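Local coordinates for peroxisomal fatty acid beta-oxidation multifunctional protein MFP2 (Arabidopsis thaliana, PDB 2WTB), which carries out hydratase and dehydrogenase steps of peroxisomal fatty acid beta-oxidation, acting on enoyl-CoA and 3-hydroxyacyl-CoA substrates during seed germination, at residues A[461-466]-A[488-493]; A[447-452]-A[494-499]; A[297-302]-A[647-652]. All coordinates share one frame; numbering follows the deposited sequence.

Contact 1. Residues A[461-466]-A[488-493]; sequences EIVRTN and VVVGNC
Three flat groups fringe this strand pair. Beside the E461 carboxylate lie the branches of V490, with CG2 4.1 Å from OE2; OE2 also accepts the backbone N-H groups of A497 and V498, so OE2, buried here, is held by two backbone donors. The R464 guanidinium is approached obliquely by V489 CG1, which also lies 3.8 Å from R464 CD as the two side chains cross nearly at right angles. CG of R464 takes the crowded position between N and carbonyl carbon (chi1 88°), and the chain then bends at chi2 and chi3. The N492 amide runs alongside T465, pointing the same way, and its ND2 is held by D431.

Between these groups the backbones pair in parallel. I462 N meets V488 O at 2.9 Å, almost along the carbonyl axis, while I462 O accepts V490 N at 2.8 Å from above its carbonyl plane. V490 O then takes R464 N at 2.9 Å in a straighter bond (162°). Beta-branched residues such as these suit extended strands: V463 CG2 packs 3.8 Å from V490 CG2 on one face, whereas on the other I462 rests on L476 and L477, and V489 on L477, of helix 470-482. Strand 459-464, that helix and strand 486-491 form a beta-alpha-beta crossover at the edge of the NAD-binding domain's sheet.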
loop_
_atom_site.group_PDB
_atom_site.type_symbol
_atom_site.label_atom_id
_atom_site.label_comp_id
_atom_site.label_asym_id
_atom_site.label_seq_id
_atom_site.Cartn_x
_atom_site.Cartn_y
_atom_site.Cartn_z
ATOM N N GLU A 461 -8.210 -11.367 -2.276
ATOM C CA GLU A 461 -9.036 -11.989 -1.252
ATOM C C GLU A 461 -8.887 -13.503 -1.282
ATOM O O GLU A 461 -9.321 -14.156 -2.228
ATOM C CB GLU A 461 -10.507 -11.614 -1.434
ATOM C CG GLU A 461 -10.946 -10.384 -0.664
ATOM C CD GLU A 461 -12.450 -10.162 -0.740
ATOM O OE1 GLU A 461 -13.071 -10.599 -1.734
ATOM O OE2 GLU A 461 -13.012 -9.552 0.196
ATOM N N ILE A 462 -8.257 -14.053 -0.250
ATOM C CA ILE A 462 -8.196 -15.500 -0.081
ATOM C C ILE A 462 -9.421 -15.944 0.700
ATOM O O ILE A 462 -9.511 -15.723 1.908
ATOM C CB ILE A 462 -6.921 -15.935 0.668
ATOM C CG1 ILE A 462 -5.681 -15.622 -0.167
ATOM C CG2 ILE A 462 -6.969 -17.415 0.990
ATOM C CD1 ILE A 462 -4.390 -15.979 0.521
ATOM N N VAL A 463 -10.373 -16.551 0.001
ATOM C CA VAL A 463 -11.627 -16.969 0.618
ATOM C C VAL A 463 -11.554 -18.411 1.111
ATOM O O VAL A 463 -11.509 -19.349 0.314
ATOM C CB VAL A 463 -12.809 -16.828 -0.360
ATOM C CG1 VAL A 463 -14.108 -17.206 0.327
ATOM C CG2 VAL A 463 -12.884 -15.407 -0.901
ATOM N N ARG A 464 -11.546 -18.578 2.429
ATOM C CA ARG A 464 -11.491 -19.902 3.036
ATOM C C ARG A 464 -12.902 -20.397 3.323
ATOM O O ARG A 464 -13.822 -19.603 3.495
ATOM C CB ARG A 464 -10.703 -19.849 4.348
ATOM C CG ARG A 464 -11.573 -19.499 5.543
ATOM C CD ARG A 464 -10.891 -18.539 6.502
ATOM N NE ARG A 464 -10.073 -19.224 7.493
ATOM C CZ ARG A 464 -9.856 -18.760 8.718
ATOM N NH1 ARG A 464 -10.408 -17.617 9.098
ATOM N NH2 ARG A 464 -9.097 -19.441 9.567
ATOM N N THR A 465 -13.072 -21.712 3.376
ATOM C CA THR A 465 -14.340 -22.289 3.794
ATOM C C THR A 465 -14.140 -22.953 5.144
ATOM O O THR A 465 -13.080 -22.814 5.753
ATOM C CB THR A 465 -14.856 -23.333 2.796
ATOM O OG1 THR A 465 -14.648 -22.865 1.459
ATOM C CG2 THR A 465 -16.336 -23.573 3.008
ATOM N N ASN A 466 -15.160 -23.665 5.611
ATOM C CA ASN A 466 -15.043 -24.471 6.818
ATOM C C ASN A 466 -14.149 -25.673 6.552
ATOM O O ASN A 466 -13.651 -26.309 7.479
ATOM C CB ASN A 466 -16.418 -24.958 7.273
ATOM C CG ASN A 466 -17.427 -23.838 7.382
ATOM O OD1 ASN A 466 -18.556 -23.956 6.899
ATOM N ND2 ASN A 466 -17.029 -22.740 8.016
ATOM N N VAL A 488 -5.644 -10.723 2.024
ATOM C CA VAL A 488 -6.423 -10.843 3.246
ATOM C C VAL A 488 -7.182 -12.163 3.197
ATOM O O VAL A 488 -7.719 -12.538 2.154
ATOM C CB VAL A 488 -7.411 -9.673 3.432
ATOM C CG1 VAL A 488 -6.665 -8.414 3.833
ATOM C CG2 VAL A 488 -8.219 -9.448 2.166
ATOM N N VAL A 489 -7.206 -12.878 4.317
ATOM C CA VAL A 489 -7.902 -14.157 4.382
ATOM C C VAL A 489 -9.309 -13.971 4.930
ATOM O O VAL A 489 -9.499 -13.767 6.127
ATOM C CB VAL A 489 -7.138 -15.179 5.251
ATOM C CG1 VAL A 489 -7.935 -16.467 5.375
ATOM C CG2 VAL A 489 -5.761 -15.453 4.661
ATOM N N VAL A 490 -10.297 -14.041 4.045
ATOM C CA VAL A 490 -11.682 -13.816 4.439
ATOM C C VAL A 490 -12.498 -15.103 4.387
ATOM O O VAL A 490 -12.083 -16.090 3.776
ATOM C CB VAL A 490 -12.354 -12.732 3.566
ATOM C CG1 VAL A 490 -11.591 -11.422 3.677
ATOM C CG2 VAL A 490 -12.439 -13.186 2.114
ATOM N N GLY A 491 -13.661 -15.083 5.035
ATOM C CA GLY A 491 -14.515 -16.253 5.116
ATOM C C GLY A 491 -15.518 -16.327 3.984
ATOM O O GLY A 491 -15.753 -15.343 3.284
ATOM N N ASN A 492 -16.114 -17.501 3.803
ATOM C CA ASN A 492 -17.080 -17.706 2.732
ATOM C C ASN A 492 -18.465 -17.184 3.096
ATOM O O ASN A 492 -19.117 -17.692 4.007
ATOM C CB ASN A 492 -17.152 -19.185 2.348
ATOM C CG ASN A 492 -17.987 -19.426 1.104
ATOM O OD1 ASN A 492 -18.619 -18.512 0.576
ATOM N ND2 ASN A 492 -17.990 -20.664 0.628
ATOM N N CYS A 493 -18.901 -16.159 2.374
ATOM C CA CYS A 493 -20.223 -15.579 2.566
ATOM C C CYS A 493 -20.527 -14.644 1.406
ATOM O O CYS A 493 -19.652 -14.346 0.592
ATOM C CB CYS A 493 -20.292 -14.810 3.885
ATOM S SG CYS A 493 -19.269 -13.319 3.917
#

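Contact 2. Residues A[447-452]-A[494-499]; sequences GAHFFS and TGFAVN
The junction between the NAD-binding domain and the C-terminal domain of the 3-hydroxyacyl-CoA dehydrogenase part is built here, where the end of strand 445-450 faces the turn leading into helix 498-514. Its centre is a T-shaped pair of rings. F496 directs an edge at one face of the H449 imidazole, its CE2 3.8 Å from H449 CD2 and offset toward the rim; the planes meet at 70°. CG of H449 stands anti to its backbone N (chi1 -169°), and NE2 is engaged by S428 OG, a bond that should limit rotation of the imidazole.

At the first residue of the helix, V498 meets F451 tip to tip. Both methyls approach the far end of the phenyl ring from the same side of its plane, CG2 lying 3.5 Å from F451 CZ and CG1 3.6 Å from F451 CE2, a good use of a short branched side chain against a broad apolar one. N499 lies beside both rings and touches each: ND2 sits in the plane of F451 at its edge, 4.0 Å from CE2, and OD1 comes obliquely to within 4.1 Å of H449 CE1.

Strand 459-464 lies alongside, with L459 touching both F451 and V498 and V463 touching F496, while F554 of helix 544-557 packs on N499.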
loop_
_atom_site.group_PDB
_atom_site.type_symbol
_atom_site.label_atom_id
_atom_site.label_comp_id
_atom_site.label_asym_id
_atom_site.label_seq_id
_atom_site.Cartn_x
_atom_site.Cartn_y
_atom_site.Cartn_z
ATOM N N GLY A 447 -10.847 -19.937 -2.303
ATOM C CA GLY A 447 -11.204 -18.789 -3.117
ATOM C C GLY A 447 -10.051 -17.828 -3.334
ATOM O O GLY A 447 -9.546 -17.221 -2.390
ATOM N N ALA A 448 -9.627 -17.695 -4.587
ATOM C CA ALA A 448 -8.605 -16.723 -4.953
ATOM C C ALA A 448 -9.264 -15.562 -5.692
ATOM O O ALA A 448 -9.349 -15.556 -6.920
ATOM C CB ALA A 448 -7.532 -17.374 -5.811
ATOM N N HIS A 449 -9.739 -14.582 -4.930
ATOM C CA HIS A 449 -10.544 -13.506 -5.490
ATOM C C HIS A 449 -9.701 -12.299 -5.875
ATOM O O HIS A 449 -9.086 -11.662 -5.021
ATOM C CB HIS A 449 -11.639 -13.096 -4.505
ATOM C CG HIS A 449 -12.672 -12.191 -5.098
ATOM N ND1 HIS A 449 -12.822 -10.878 -4.709
ATOM C CD2 HIS A 449 -13.603 -12.410 -6.056
ATOM C CE1 HIS A 449 -13.805 -10.327 -5.399
ATOM N NE2 HIS A 449 -14.295 -11.235 -6.224
ATOM N N PHE A 450 -9.677 -11.994 -7.169
ATOM C CA PHE A 450 -8.925 -10.853 -7.679
ATOM C C PHE A 450 -9.863 -9.722 -8.079
ATOM O O PHE A 450 -11.056 -9.932 -8.296
ATOM C CB PHE A 450 -8.081 -11.254 -8.890
ATOM C CG PHE A 450 -6.943 -12.177 -8.566
ATOM C CD1 PHE A 450 -7.160 -13.537 -8.399
ATOM C CD2 PHE A 450 -5.652 -11.689 -8.449
ATOM C CE1 PHE A 450 -6.111 -14.390 -8.111
ATOM C CE2 PHE A 450 -4.599 -12.538 -8.161
ATOM C CZ PHE A 450 -4.829 -13.890 -7.992
ATOM N N PHE A 451 -9.312 -8.521 -8.185
ATOM C CA PHE A 451 -10.082 -7.372 -8.633
ATOM C C PHE A 451 -9.501 -6.840 -9.935
ATOM O O PHE A 451 -8.300 -6.595 -10.034
ATOM C CB PHE A 451 -10.091 -6.286 -7.557
ATOM C CG PHE A 451 -10.614 -6.757 -6.231
ATOM C CD1 PHE A 451 -9.800 -7.470 -5.364
ATOM C CD2 PHE A 451 -11.922 -6.496 -5.853
ATOM C CE1 PHE A 451 -10.277 -7.910 -4.145
ATOM C CE2 PHE A 451 -12.407 -6.932 -4.631
ATOM C CZ PHE A 451 -11.583 -7.640 -3.778
ATOM N N SER A 452 -10.356 -6.681 -10.939
ATOM C CA SER A 452 -9.922 -6.188 -12.240
ATOM C C SER A 452 -9.481 -4.731 -12.144
ATOM O O SER A 452 -10.131 -3.930 -11.472
ATOM C CB SER A 452 -11.047 -6.334 -13.267
ATOM O OG SER A 452 -10.624 -5.908 -14.550
ATOM N N THR A 494 -21.769 -14.183 1.336
ATOM C CA THR A 494 -22.197 -13.277 0.279
ATOM C C THR A 494 -21.275 -12.064 0.153
ATOM O O THR A 494 -21.257 -11.197 1.024
ATOM C CB THR A 494 -23.634 -12.789 0.528
ATOM O OG1 THR A 494 -24.499 -13.920 0.704
ATOM C CG2 THR A 494 -24.122 -11.949 -0.640
ATOM N N GLY A 495 -20.506 -12.016 -0.932
ATOM C CA GLY A 495 -19.640 -10.883 -1.210
ATOM C C GLY A 495 -18.371 -10.838 -0.375
ATOM O O GLY A 495 -17.685 -9.814 -0.329
ATOM N N PHE A 496 -18.061 -11.949 0.286
ATOM C CA PHE A 496 -16.870 -12.049 1.122
ATOM C C PHE A 496 -16.692 -10.830 2.030
ATOM O O PHE A 496 -17.493 -10.601 2.936
ATOM C CB PHE A 496 -15.625 -12.263 0.258
ATOM C CG PHE A 496 -15.820 -13.263 -0.844
ATOM C CD1 PHE A 496 -16.409 -14.490 -0.587
ATOM C CD2 PHE A 496 -15.409 -12.981 -2.136
ATOM C CE1 PHE A 496 -16.591 -15.415 -1.600
ATOM C CE2 PHE A 496 -15.586 -13.903 -3.154
ATOM C CZ PHE A 496 -16.179 -15.121 -2.885
ATOM N N ALA A 497 -15.644 -10.049 1.782
ATOM C CA ALA A 497 -15.353 -8.879 2.609
ATOM C C ALA A 497 -15.479 -7.560 1.848
ATOM O O ALA A 497 -16.262 -6.693 2.227
ATOM C CB ALA A 497 -13.971 -8.996 3.230
ATOM N N VAL A 498 -14.703 -7.418 0.779
ATOM C CA VAL A 498 -14.624 -6.158 0.042
ATOM C C VAL A 498 -15.958 -5.725 -0.567
ATOM O O VAL A 498 -16.476 -4.656 -0.247
ATOM C CB VAL A 498 -13.559 -6.225 -1.068
ATOM C CG1 VAL A 498 -13.513 -4.916 -1.838
ATOM C CG2 VAL A 498 -12.199 -6.552 -0.472
ATOM N N ASN A 499 -16.507 -6.554 -1.448
ATOM C CA ASN A 499 -17.758 -6.230 -2.121
ATOM C C ASN A 499 -18.952 -6.138 -1.178
ATOM O O ASN A 499 -19.804 -5.269 -1.335
ATOM C CB ASN A 499 -18.042 -7.230 -3.242
ATOM C CG ASN A 499 -17.099 -7.066 -4.414
ATOM O OD1 ASN A 499 -17.112 -7.863 -5.353
ATOM N ND2 ASN A 499 -16.275 -6.027 -4.368
#

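Contact 3. Residues A[297-302]-A[647-652]; sequences AKVPGV and IAVKAA
V649 and K650, the last two residues before helix 651-662, carry most of this contact, and loop 297-302 receives them. V649 points its CB at the loop and divides its two methyls between two partners. CG2 lies 3.6 Å from V299 CG1, the side chains crossing obliquely; CG1, anti to the backbone N (chi1 165°), meets P300 CD tip to tip, also at 3.6 Å. A compact beta-branched residue can fill both places at once, and the rigid proline ring offers a fixed surface to one of them.

K650 works by its end. Its CG occupies the crowded position between N and carbonyl carbon, and the chain bends at chi3 (84°) and chi4 (69°), which curls the amine round to the backbone of K298. NZ bonds K298 O at 2.9 Å, coming from above the carbonyl plane. The same amine bonds G295 O and forms a salt bridge with D653, so three oxygens grip it. K650 is the N-cap residue, and the salt bridge to D653, in the first turn of the helix, probably helps hold the amine in its curled position. K298 contributes mainly its carbonyl, for its own side chain leads away.

The loop follows helix 281-294 and precedes strand 315-318, with V299 and V302 packed on R464 of strand 459-464; A648, just before V649, rests on V642 of helix 624-644.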
loop_
_atom_site.group_PDB
_atom_site.type_symbol
_atom_site.label_atom_id
_atom_site.label_comp_id
_atom_site.label_asym_id
_atom_site.label_seq_id
_atom_site.Cartn_x
_atom_site.Cartn_y
_atom_site.Cartn_z
ATOM N N ALA A 297 -1.319 -11.164 6.901
ATOM C CA ALA A 297 -0.883 -12.540 6.698
ATOM C C ALA A 297 -0.903 -13.330 8.002
ATOM O O ALA A 297 -0.595 -14.521 8.023
ATOM C CB ALA A 297 0.506 -12.567 6.082
ATOM N N LYS A 298 -1.266 -12.661 9.090
ATOM C CA LYS A 298 -1.346 -13.315 10.389
ATOM C C LYS A 298 -2.771 -13.768 10.691
ATOM O O LYS A 298 -3.595 -12.983 11.156
ATOM C CB LYS A 298 -0.830 -12.389 11.491
ATOM C CG LYS A 298 -0.996 -12.947 12.891
ATOM C CD LYS A 298 -0.114 -12.211 13.883
ATOM C CE LYS A 298 1.355 -12.345 13.514
ATOM N NZ LYS A 298 2.240 -11.649 14.488
ATOM N N VAL A 299 -3.052 -15.038 10.417
ATOM C CA VAL A 299 -4.375 -15.604 10.651
ATOM C C VAL A 299 -4.309 -16.717 11.692
ATOM O O VAL A 299 -3.871 -17.830 11.391
ATOM C CB VAL A 299 -4.975 -16.168 9.350
ATOM C CG1 VAL A 299 -6.401 -16.650 9.583
ATOM C CG2 VAL A 299 -4.929 -15.121 8.250
ATOM N N PRO A 300 -4.748 -16.419 12.925
ATOM C CA PRO A 300 -4.702 -17.370 14.042
ATOM C C PRO A 300 -5.408 -18.677 13.708
ATOM O O PRO A 300 -6.453 -18.664 13.054
ATOM C CB PRO A 300 -5.457 -16.640 15.155
ATOM C CG PRO A 300 -5.326 -15.202 14.817
ATOM C CD PRO A 300 -5.341 -15.133 13.322
ATOM N N GLY A 301 -4.835 -19.792 14.157
ATOM C CA GLY A 301 -5.393 -21.105 13.889
ATOM C C GLY A 301 -5.114 -21.593 12.480
ATOM O O GLY A 301 -5.624 -22.633 12.064
ATOM N N VAL A 302 -4.306 -20.841 11.742
ATOM C CA VAL A 302 -3.943 -21.210 10.380
ATOM C C VAL A 302 -2.450 -21.015 10.132
ATOM O O VAL A 302 -1.781 -21.903 9.602
ATOM C CB VAL A 302 -4.738 -20.393 9.339
ATOM C CG1 VAL A 302 -4.101 -20.509 7.960
ATOM C CG2 VAL A 302 -6.186 -20.845 9.304
ATOM N N ILE A 647 -16.104 -13.191 9.695
ATOM C CA ILE A 647 -15.721 -13.236 8.290
ATOM C C ILE A 647 -14.323 -12.663 8.104
ATOM O O ILE A 647 -13.541 -13.157 7.293
ATOM C CB ILE A 647 -16.714 -12.467 7.407
ATOM C CG1 ILE A 647 -18.094 -13.121 7.479
ATOM C CG2 ILE A 647 -16.226 -12.422 5.966
ATOM C CD1 ILE A 647 -18.127 -14.523 6.917
ATOM N N ALA A 648 -14.018 -11.616 8.863
ATOM C CA ALA A 648 -12.689 -11.017 8.846
ATOM C C ALA A 648 -11.964 -11.341 10.142
ATOM O O ALA A 648 -12.561 -11.325 11.220
ATOM C CB ALA A 648 -12.783 -9.518 8.651
ATOM N N VAL A 649 -10.676 -11.637 10.029
ATOM C CA VAL A 649 -9.880 -12.054 11.176
ATOM C C VAL A 649 -9.754 -10.950 12.215
ATOM O O VAL A 649 -9.876 -11.194 13.414
ATOM C CB VAL A 649 -8.467 -12.483 10.746
ATOM C CG1 VAL A 649 -7.544 -12.569 11.952
ATOM C CG2 VAL A 649 -8.523 -13.805 10.000
ATOM N N LYS A 650 -9.509 -9.733 11.744
ATOM C CA LYS A 650 -9.262 -8.606 12.629
ATOM C C LYS A 650 -9.659 -7.300 11.950
ATOM O O LYS A 650 -9.621 -7.193 10.723
ATOM C CB LYS A 650 -7.786 -8.567 13.022
ATOM C CG LYS A 650 -6.848 -8.321 11.854
ATOM C CD LYS A 650 -5.392 -8.424 12.277
ATOM C CE LYS A 650 -4.912 -9.868 12.277
ATOM N NZ LYS A 650 -4.821 -10.418 10.894
ATOM N N ALA A 651 -10.037 -6.311 12.752
ATOM C CA ALA A 651 -10.472 -5.024 12.224
ATOM C C ALA A 651 -9.468 -4.453 11.222
ATOM O O ALA A 651 -9.853 -3.949 10.166
ATOM C CB ALA A 651 -10.706 -4.039 13.362
ATOM N N ALA A 652 -8.183 -4.546 11.554
ATOM C CA ALA A 652 -7.134 -3.969 10.720
ATOM C C ALA A 652 -7.123 -4.552 9.308
ATOM O O ALA A 652 -6.613 -3.926 8.379
ATOM C CB ALA A 652 -5.775 -4.139 11.379
#

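Overall arrangement
From the N terminus, the chain passes first through 297-302, whose partner 647-652 comes only after 344 intervening residues, so contact 3 closes the widest loop. Inside it, contact 2 joins 447-452 to 494-499, and inside that loop lies contact 1, between 461-466 and 488-493; the three nest without crossing. Contacts 1 and 2 share one sheet, since strands 445-450 and 459-464 are antiparallel neighbours, their backbones bonded. Contact 3 reaches the edge strand 486-491 through a probable hydrogen bond from G491 N to I647 O. Together they tie the NAD-binding sheet to the following helical region and to the loop after helix 281-294.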